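Local coordinates for protein Cj0977 (Campylobacter jejuni, PDB 3BNV) that is of unknown biochemical function but is a sigma28-regulated, nonflagellar virulence factor built on the hot-dog fold, at residues A36-A47 with A72-N83. Sequence-based numbering, arbitrary orientation.
Sequences AGTIIEIDKNYA and AAANYVAQASIN
Strand 38-43 runs over the 72-82 part of helix 67-82 with an axis separation of 8.1 Å and 37° between their directions, and a type II turn from Asp43 to Tyr46 leads back into the next strand. This is the hot-dog fold at the edge of its sheet: the helix is the sausage, the curved antiparallel sheet the bun.

Ile39 and Tyr76 are the central pair. With chi1 at -175°, CG of Tyr76 points away from the backbone N and the ring reaches the strand. Ile39 CD1 lies over one ring face, 3.8 Å from the centroid in a CH-pi contact, while its CG1 touches CZ; CD1 also meets Ala80 CB, and the second branch, CG2, approaches the same methyl. At the ring edge lie the carbonyl oxygens of Ala36 and Gly37, Gly37 O being 3.3 Å from Tyr76 CE1. The phenol suits this border of core and backbone, because Tyr76 OH shares a water with Ile39 N. Phe66 of the second subunit also packs on Tyr76.

Small residues let the chains come close. Ala73 CA makes a CA-H...O contact of 3.2 Å with Ala36 O, which also shares a water with Ala73 O. Gly37, the first residue past helical geometry, has a positive phi (97°), where a CB would press against the Ala36 carbonyl oxygen. Ala47 CB faces the helix, touching Ala80 CB as well as Val77 CG2, the latter 3.6 Å from Ala47 CB.

Near the turn, Asn45 CA comes within 3.3 Å of Ser81 O, and a water donates to that oxygen while accepting from Asn45 N. Asn83, the first residue past helical geometry, with positive phi, uses its amide on the backbone of Glu24 and Leu26, and Ile42 CD1 rests 3.8 Å from Asn83 ND2.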
loop_
_atom_site.group_PDB
_atom_site.type_symbol
_atom_site.label_atom_id
_atom_site.label_comp_id
_atom_site.label_asym_id
_atom_site.label_seq_id
_atom_site.Cartn_x
_atom_site.Cartn_y
_atom_site.Cartn_z
ATOM N N ALA A 36 2.193 5.410 -7.233
ATOM C CA ALA A 36 3.175 4.466 -6.723
ATOM C C ALA A 36 4.609 4.916 -6.964
ATOM O O ALA A 36 5.548 4.271 -6.533
ATOM C CB ALA A 36 2.948 3.089 -7.314
ATOM N N GLY A 37 4.789 6.030 -7.662
ATOM C CA GLY A 37 6.132 6.502 -7.929
ATOM C C GLY A 37 6.627 6.087 -9.306
ATOM O O GLY A 37 5.925 5.396 -10.063
ATOM N N THR A 38 7.842 6.517 -9.617
ATOM C CA THR A 38 8.485 6.202 -10.879
ATOM C C THR A 38 9.813 5.486 -10.670
ATOM O O THR A 38 10.600 5.847 -9.806
ATOM C CB THR A 38 8.784 7.477 -11.626
ATOM O OG1 THR A 38 7.547 8.132 -11.918
ATOM C CG2 THR A 38 9.529 7.198 -12.876
ATOM N N ILE A 39 10.059 4.454 -11.464
ATOM C CA ILE A 39 11.312 3.723 -11.389
ATOM C C ILE A 39 12.366 4.509 -12.142
ATOM O O ILE A 39 12.145 4.945 -13.262
ATOM C CB ILE A 39 11.180 2.342 -12.009
ATOM C CG1 ILE A 39 9.922 1.656 -11.494
ATOM C CG2 ILE A 39 12.406 1.500 -11.704
ATOM C CD1 ILE A 39 9.955 1.358 -10.003
ATOM N N ILE A 40 13.525 4.667 -11.524
ATOM C CA ILE A 40 14.484 5.705 -11.880
ATOM C C ILE A 40 15.820 5.031 -12.240
ATOM O O ILE A 40 16.698 5.626 -12.852
ATOM C CB ILE A 40 14.603 6.629 -10.619
ATOM C CG1 ILE A 40 14.936 8.041 -10.931
ATOM C CG2 ILE A 40 15.693 6.204 -9.679
ATOM C CD1 ILE A 40 15.612 8.644 -9.707
ATOM N N GLU A 41 15.944 3.770 -11.846
ATOM C CA GLU A 41 17.109 2.963 -12.157
ATOM C C GLU A 41 16.814 1.496 -11.871
ATOM O O GLU A 41 16.106 1.157 -10.906
ATOM C CB GLU A 41 18.320 3.432 -11.364
ATOM C CG GLU A 41 19.466 2.473 -11.398
ATOM C CD GLU A 41 20.757 3.077 -10.874
ATOM O OE1 GLU A 41 21.812 2.429 -11.095
ATOM O OE2 GLU A 41 20.726 4.186 -10.261
ATOM N N ILE A 42 17.317 0.625 -12.741
ATOM C CA ILE A 42 17.187 -0.809 -12.498
ATOM C C ILE A 42 18.405 -1.550 -12.973
ATOM O O ILE A 42 19.165 -1.052 -13.769
ATOM C CB ILE A 42 15.937 -1.459 -13.114
ATOM C CG1 ILE A 42 16.148 -1.761 -14.583
ATOM C CG2 ILE A 42 14.720 -0.589 -12.942
ATOM C CD1 ILE A 42 15.008 -2.595 -15.128
ATOM N N ASP A 43 18.583 -2.743 -12.442
ATOM C CA ASP A 43 19.732 -3.577 -12.727
ATOM C C ASP A 43 19.361 -4.948 -12.178
ATOM O O ASP A 43 18.301 -5.128 -11.547
ATOM C CB ASP A 43 20.960 -3.035 -11.978
ATOM C CG ASP A 43 22.297 -3.280 -12.718
ATOM O OD1 ASP A 43 23.296 -2.637 -12.319
ATOM O OD2 ASP A 43 22.374 -4.088 -13.687
ATOM N N LYS A 44 20.235 -5.916 -12.394
ATOM C CA LYS A 44 20.041 -7.232 -11.812
ATOM C C LYS A 44 19.816 -7.122 -10.295
ATOM O O LYS A 44 20.686 -6.607 -9.573
ATOM C CB LYS A 44 21.276 -8.084 -12.083
ATOM C CG LYS A 44 21.183 -9.470 -11.523
ATOM C CD LYS A 44 20.060 -10.222 -12.179
ATOM C CE LYS A 44 20.386 -11.701 -12.288
ATOM N NZ LYS A 44 20.092 -12.422 -11.019
ATOM N N ASN A 45 18.664 -7.590 -9.811
ATOM C CA ASN A 45 18.428 -7.652 -8.366
ATOM C C ASN A 45 18.366 -6.297 -7.703
ATOM O O ASN A 45 18.563 -6.184 -6.490
ATOM C CB ASN A 45 19.500 -8.490 -7.658
ATOM C CG ASN A 45 19.234 -9.995 -7.761
ATOM O OD1 ASN A 45 18.086 -10.430 -7.915
ATOM N ND2 ASN A 45 20.292 -10.788 -7.678
ATOM N N TYR A 46 18.094 -5.260 -8.484
ATOM C CA TYR A 46 18.219 -3.910 -7.971
ATOM C C TYR A 46 17.265 -2.939 -8.665
ATOM O O TYR A 46 17.050 -3.019 -9.879
ATOM C CB TYR A 46 19.662 -3.424 -8.122
ATOM C CG TYR A 46 19.807 -1.958 -7.783
ATOM C CD1 TYR A 46 19.773 -0.978 -8.779
ATOM C CD2 TYR A 46 19.936 -1.552 -6.466
ATOM C CE1 TYR A 46 19.895 0.354 -8.462
ATOM C CE2 TYR A 46 20.042 -0.230 -6.139
ATOM C CZ TYR A 46 20.025 0.726 -7.130
ATOM O OH TYR A 46 20.135 2.056 -6.761
ATOM N N ALA A 47 16.703 -2.014 -7.889
ATOM C CA ALA A 47 15.903 -0.931 -8.459
ATOM C C ALA A 47 15.855 0.297 -7.552
ATOM O O ALA A 47 15.930 0.191 -6.324
ATOM C CB ALA A 47 14.505 -1.408 -8.769
ATOM N N ALA A 72 2.788 1.323 -1.240
ATOM C CA ALA A 72 2.640 1.164 -2.664
ATOM C C ALA A 72 3.960 1.393 -3.370
ATOM O O ALA A 72 4.339 0.606 -4.224
ATOM C CB ALA A 72 1.589 2.096 -3.197
ATOM N N ALA A 73 4.664 2.463 -3.034
ATOM C CA ALA A 73 5.910 2.744 -3.712
ATOM C C ALA A 73 6.898 1.583 -3.464
ATOM O O ALA A 73 7.551 1.099 -4.388
ATOM C CB ALA A 73 6.459 4.059 -3.246
ATOM N N ALA A 74 6.975 1.115 -2.222
ATOM C CA ALA A 74 7.874 0.016 -1.901
ATOM C C ALA A 74 7.503 -1.258 -2.674
ATOM O O ALA A 74 8.365 -2.008 -3.154
ATOM C CB ALA A 74 7.854 -0.234 -0.433
ATOM N N ASN A 75 6.213 -1.491 -2.783
ATOM C CA ASN A 75 5.681 -2.615 -3.503
ATOM C C ASN A 75 6.121 -2.542 -4.977
ATOM O O ASN A 75 6.558 -3.528 -5.591
ATOM C CB ASN A 75 4.167 -2.588 -3.318
ATOM C CG ASN A 75 3.455 -3.752 -3.956
ATOM O OD1 ASN A 75 4.030 -4.526 -4.742
ATOM N ND2 ASN A 75 2.174 -3.866 -3.653
ATOM N N TYR A 76 6.051 -1.357 -5.545
ATOM C CA TYR A 76 6.429 -1.178 -6.937
ATOM C C TYR A 76 7.941 -1.384 -7.145
ATOM O O TYR A 76 8.352 -2.209 -7.953
ATOM C CB TYR A 76 5.904 0.171 -7.408
ATOM C CG TYR A 76 6.084 0.528 -8.855
ATOM C CD1 TYR A 76 6.348 1.827 -9.218
ATOM C CD2 TYR A 76 5.949 -0.401 -9.850
ATOM C CE1 TYR A 76 6.496 2.188 -10.542
ATOM C CE2 TYR A 76 6.109 -0.047 -11.192
ATOM C CZ TYR A 76 6.381 1.246 -11.527
ATOM O OH TYR A 76 6.536 1.624 -12.843
ATOM N N VAL A 77 8.774 -0.671 -6.409
ATOM C CA VAL A 77 10.217 -0.821 -6.590
ATOM C C VAL A 77 10.731 -2.245 -6.219
ATOM O O VAL A 77 11.678 -2.744 -6.818
ATOM C CB VAL A 77 11.026 0.294 -5.896
ATOM C CG1 VAL A 77 11.163 0.037 -4.421
ATOM C CG2 VAL A 77 12.375 0.377 -6.474
ATOM N N ALA A 78 10.108 -2.916 -5.260
ATOM C CA ALA A 78 10.453 -4.325 -5.019
ATOM C C ALA A 78 10.246 -5.162 -6.270
ATOM O O ALA A 78 11.113 -5.939 -6.669
ATOM C CB ALA A 78 9.622 -4.919 -3.898
ATOM N N GLN A 79 9.079 -5.036 -6.887
ATOM C CA GLN A 79 8.843 -5.798 -8.094
ATOM C C GLN A 79 9.777 -5.372 -9.201
ATOM O O GLN A 79 10.225 -6.201 -9.964
ATOM C CB GLN A 79 7.399 -5.700 -8.551
ATOM C CG GLN A 79 6.403 -6.301 -7.576
ATOM C CD GLN A 79 5.105 -6.626 -8.252
ATOM O OE1 GLN A 79 5.048 -7.535 -9.067
ATOM N NE2 GLN A 79 4.060 -5.879 -7.948
ATOM N N ALA A 80 10.118 -4.089 -9.285
ATOM C CA ALA A 80 11.034 -3.669 -10.335
ATOM C C ALA A 80 12.427 -4.278 -10.170
ATOM O O ALA A 80 13.139 -4.464 -11.149
ATOM C CB ALA A 80 11.114 -2.203 -10.396
ATOM N N SER A 81 12.805 -4.597 -8.940
ATOM C CA SER A 81 14.118 -5.173 -8.666
ATOM C C SER A 81 14.252 -6.585 -9.210
ATOM O O SER A 81 15.349 -7.062 -9.406
ATOM C CB SER A 81 14.392 -5.202 -7.166
ATOM O OG SER A 81 13.595 -6.186 -6.538
ATOM N N ILE A 82 13.126 -7.262 -9.411
ATOM C CA ILE A 82 13.105 -8.598 -9.991
ATOM C C ILE A 82 12.791 -8.516 -11.478
ATOM O O ILE A 82 13.323 -9.266 -12.275
ATOM C CB ILE A 82 11.992 -9.429 -9.343
ATOM C CG1 ILE A 82 12.260 -9.529 -7.847
ATOM C CG2 ILE A 82 11.883 -10.824 -10.019
ATOM C CD1 ILE A 82 13.727 -9.754 -7.553
ATOM N N ASN A 83 11.894 -7.607 -11.839
ATOM C CA ASN A 83 11.565 -7.325 -13.237
ATOM C C ASN A 83 11.107 -8.520 -14.072
ATOM O O ASN A 83 11.578 -8.732 -15.184
ATOM C CB ASN A 83 12.726 -6.644 -13.972
ATOM C CG ASN A 83 12.260 -5.942 -15.235
ATOM O OD1 ASN A 83 11.088 -5.609 -15.359
ATOM N ND2 ASN A 83 13.166 -5.707 -16.161
HETATM O O HOH W 1 8.020 3.147 -6.367
HETATM O O HOH W 2 8.315 3.464 -13.406
HETATM O O HOH W 3 16.973 -9.503 -10.906
#